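Local atomic coordinates of DHHA1 domain protein (Clostridium perfringens, PDB entry 3KEW), a protein that binds a zinc ion and, as a probable relative of alanyl-tRNA synthetase editing domains, may hydrolyse mischarged aminoacyl-tRNA. Residues A[51-56]-A[82-87]. Numbering follows the deposited sequence.
Sequences GLIDGI and LQCELD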
ATOM      1  N   GLY A  51       3.664  -7.888  13.806  1.00 49.35           N
ATOM      2  CA  GLY A  51       3.148  -9.239  13.989  1.00 52.60           C
ATOM      3  C   GLY A  51       4.028 -10.116  14.852  1.00 55.12           C
ATOM      4  O   GLY A  51       4.610  -9.644  15.831  1.00 53.49           O
ATOM      5  N   LEU A  52       4.109 -11.400  14.495  1.00 55.78           N
ATOM      6  CA  LEU A  52       4.852 -12.387  15.287  1.00 52.73           C
ATOM      7  C   LEU A  52       5.731 -13.267  14.413  1.00 53.77           C
ATOM      8  O   LEU A  52       5.321 -13.688  13.334  1.00 54.26           O
ATOM      9  CB  LEU A  52       3.902 -13.293  16.076  1.00 51.86           C
ATOM     10  CG  LEU A  52       2.888 -12.753  17.082  1.00 56.29           C
ATOM     11  CD1 LEU A  52       1.904 -13.856  17.437  1.00 54.11           C
ATOM     12  CD2 LEU A  52       3.576 -12.229  18.334  1.00 62.49           C
ATOM     13  N   ILE A  53       6.948 -13.517  14.890  1.00 56.99           N
ATOM     14  CA  ILE A  53       7.836 -14.549  14.350  1.00 54.78           C
ATOM     15  C   ILE A  53       8.168 -15.492  15.511  1.00 59.28           C
ATOM     16  O   ILE A  53       8.788 -15.068  16.496  1.00 54.40           O
ATOM     17  CB  ILE A  53       9.121 -13.946  13.735  1.00 51.78           C
ATOM     18  CG1 ILE A  53       8.793 -13.285  12.390  1.00 47.22           C
ATOM     19  CG2 ILE A  53      10.218 -15.025  13.564  1.00 52.08           C
ATOM     20  CD1 ILE A  53       9.872 -12.361  11.864  1.00 46.72           C
ATOM     21  N   ASP A  54       7.718 -16.748  15.394  1.00 61.46           N
ATOM     22  CA  ASP A  54       7.864 -17.780  16.438  1.00 62.45           C
ATOM     23  C   ASP A  54       7.340 -17.303  17.807  1.00 62.60           C
ATOM     24  O   ASP A  54       7.971 -17.515  18.846  1.00 63.40           O
ATOM     25  CB  ASP A  54       9.322 -18.271  16.519  1.00 61.83           C
ATOM     26  CG  ASP A  54       9.486 -19.506  17.398  1.00 70.38           C
ATOM     27  OD1 ASP A  54       8.720 -20.478  17.228  1.00 67.31           O
ATOM     28  OD2 ASP A  54      10.381 -19.492  18.272  1.00 72.95           O
ATOM     29  N   GLY A  55       6.195 -16.622  17.788  1.00 60.77           N
ATOM     30  CA  GLY A  55       5.587 -16.090  19.009  1.00 57.88           C
ATOM     31  C   GLY A  55       6.262 -14.856  19.589  1.00 58.10           C
ATOM     32  O   GLY A  55       5.800 -14.315  20.596  1.00 61.24           O
ATOM     33  N   ILE A  56       7.355 -14.415  18.971  1.00 54.29           N
ATOM     34  CA  ILE A  56       8.079 -13.225  19.421  1.00 60.27           C
ATOM     35  C   ILE A  56       7.602 -12.041  18.594  1.00 60.34           C
ATOM     36  O   ILE A  56       7.609 -12.106  17.358  1.00 59.31           O
ATOM     37  CB  ILE A  56       9.617 -13.378  19.268  1.00 59.72           C
ATOM     38  CG1 ILE A  56      10.107 -14.714  19.850  1.00 66.35           C
ATOM     39  CG2 ILE A  56      10.343 -12.194  19.910  1.00 55.20           C
ATOM     40  CD1 ILE A  56      11.461 -15.183  19.292  1.00 59.05           C
ATOM     41  N   LEU A  82       9.806 -21.727  11.243  1.00 55.86           N
ATOM     42  CA  LEU A  82       9.112 -20.919  12.241  1.00 54.85           C
ATOM     43  C   LEU A  82       7.752 -20.474  11.741  1.00 53.49           C
ATOM     44  O   LEU A  82       7.604 -20.108  10.576  1.00 55.88           O
ATOM     45  CB  LEU A  82       9.950 -19.694  12.610  1.00 50.44           C
ATOM     46  CG  LEU A  82      11.403 -19.932  13.022  1.00 57.61           C
ATOM     47  CD1 LEU A  82      12.109 -18.608  13.071  1.00 53.08           C
ATOM     48  CD2 LEU A  82      11.495 -20.646  14.370  1.00 56.16           C
ATOM     49  N   GLN A  83       6.762 -20.524  12.629  1.00 59.75           N
ATOM     50  CA  GLN A  83       5.448 -19.946  12.364  1.00 63.64           C
ATOM     51  C   GLN A  83       5.514 -18.424  12.432  1.00 62.20           C
ATOM     52  O   GLN A  83       5.770 -17.849  13.498  1.00 58.75           O
ATOM     53  CB  GLN A  83       4.405 -20.467  13.358  1.00 66.08           C
ATOM     54  CG  GLN A  83       3.393 -21.426  12.754  1.00 76.43           C
ATOM     55  CD  GLN A  83       2.521 -20.774  11.691  1.00 78.29           C
ATOM     56  OE1 GLN A  83       2.745 -20.957  10.490  1.00 77.21           O
ATOM     57  NE2 GLN A  83       1.523 -20.011  12.127  1.00 76.32           N
ATOM     58  N   CYS A  84       5.290 -17.782  11.289  1.00 57.14           N
ATOM     59  CA  CYS A  84       5.299 -16.325  11.207  1.00 57.42           C
ATOM     60  C   CYS A  84       3.939 -15.805  10.768  1.00 60.57           C
ATOM     61  O   CYS A  84       3.412 -16.243   9.740  1.00 65.93           O
ATOM     62  CB  CYS A  84       6.362 -15.852  10.227  1.00 55.87           C
ATOM     63  SG  CYS A  84       8.007 -16.535  10.479  1.00 54.26           S
ATOM     64  N   GLU A  85       3.379 -14.870  11.535  1.00 56.47           N
ATOM     65  CA  GLU A  85       2.068 -14.312  11.210  1.00 57.23           C
ATOM     66  C   GLU A  85       1.992 -12.790  11.292  1.00 55.01           C
ATOM     67  O   GLU A  85       2.482 -12.174  12.242  1.00 52.45           O
ATOM     68  CB  GLU A  85       0.949 -14.971  12.026  1.00 57.82           C
ATOM     69  CG  GLU A  85       1.329 -15.421  13.422  1.00 68.03           C
ATOM     70  CD  GLU A  85       0.398 -16.499  13.957  1.00 77.77           C
ATOM     71  OE1 GLU A  85       0.204 -17.520  13.262  1.00 83.31           O
ATOM     72  OE2 GLU A  85      -0.131 -16.330  15.075  1.00 77.31           O
ATOM     73  N   LEU A  86       1.379 -12.198  10.272  1.00 52.89           N
ATOM     74  CA  LEU A  86       1.200 -10.753  10.208  1.00 50.81           C
ATOM     75  C   LEU A  86       0.086 -10.316  11.149  1.00 53.10           C
ATOM     76  O   LEU A  86      -0.851 -11.072  11.425  1.00 52.44           O
ATOM     77  CB  LEU A  86       0.865 -10.300   8.778  1.00 47.02           C
ATOM     78  CG  LEU A  86       1.783 -10.613   7.591  1.00 47.65           C
ATOM     79  CD1 LEU A  86       1.206 -10.069   6.289  1.00 43.47           C
ATOM     80  CD2 LEU A  86       3.160 -10.073   7.775  1.00 43.32           C
ATOM     81  N   ASP A  87       0.212  -9.097  11.662  1.00 55.67           N
ATOM     82  CA  ASP A  87      -0.924  -8.351  12.194  1.00 52.58           C
ATOM     83  C   ASP A  87      -1.719  -7.983  10.941  1.00 46.38           C
ATOM     84  O   ASP A  87      -1.375  -7.040  10.233  1.00 49.71           O
ATOM     85  CB  ASP A  87      -0.395  -7.100  12.912  1.00 55.06           C
ATOM     86  CG  ASP A  87      -1.488  -6.262  13.587  1.00 59.27           C
ATOM     87  OD1 ASP A  87      -2.705  -6.480  13.385  1.00 54.47           O
ATOM     88  OD2 ASP A  87      -1.093  -5.344  14.334  1.00 61.20           O
TER
HETATM   89  O   HOH W   1       4.128 -17.058  15.656  1.00 50.90           O
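L82 opens the contact by spreading its two methyls over different partners: CD2 lies 3.8 Å from CG of D54 and also against its CB, while CD1 meets the CG2 branch of I53. In I53 that branch is anti to the backbone N, whereas CG1, anti to the carbonyl carbon (chi1 -74°), is the one turned to C84. At Q83 the contact is made by the backbone: its carbonyl O accepts the N-H of D54 at 2.9 Å, with the donor tilted 30° from the carbonyl plane. The same oxygen also takes a hydrogen bond from a water that accepts the N-H of G55, so it receives two bonds, one directly from D54 and one from the water that links it to G55, both residues of the type I' turn from I53 to I56. C84 is a non-hydrogen-bonded partner of I53; its SG sits 3.9 Å from I53 CG1, on the face where I53 also packs on F39, H70 and L72. E85 pairs with L52 through two reciprocal bonds. The L52 N to E85 O bond is nearly linear (169° at the hydrogen), and the return bond from E85 N to L52 O is equally short at 2.9 Å. On the face opposite I53 and C84, the side chains of L52 and E85 lie side by side, pointing the same way, L52 CD1 4.0 Å from E85 OE2. Beyond it, L86 and G51 form a non-hydrogen-bonded pair, the L86 side chain leading away; G51, lacking a side chain, brings its CA within 3.5 Å of E85 O in a CA-H...O contact. D87 then takes the N-cap position of helix 88-112. With strand axes 4.8 Å apart at 171°, this is an antiparallel ladder between strands 51-53 and 82-86, neighbours in a closed six-stranded antiparallel beta-barrel.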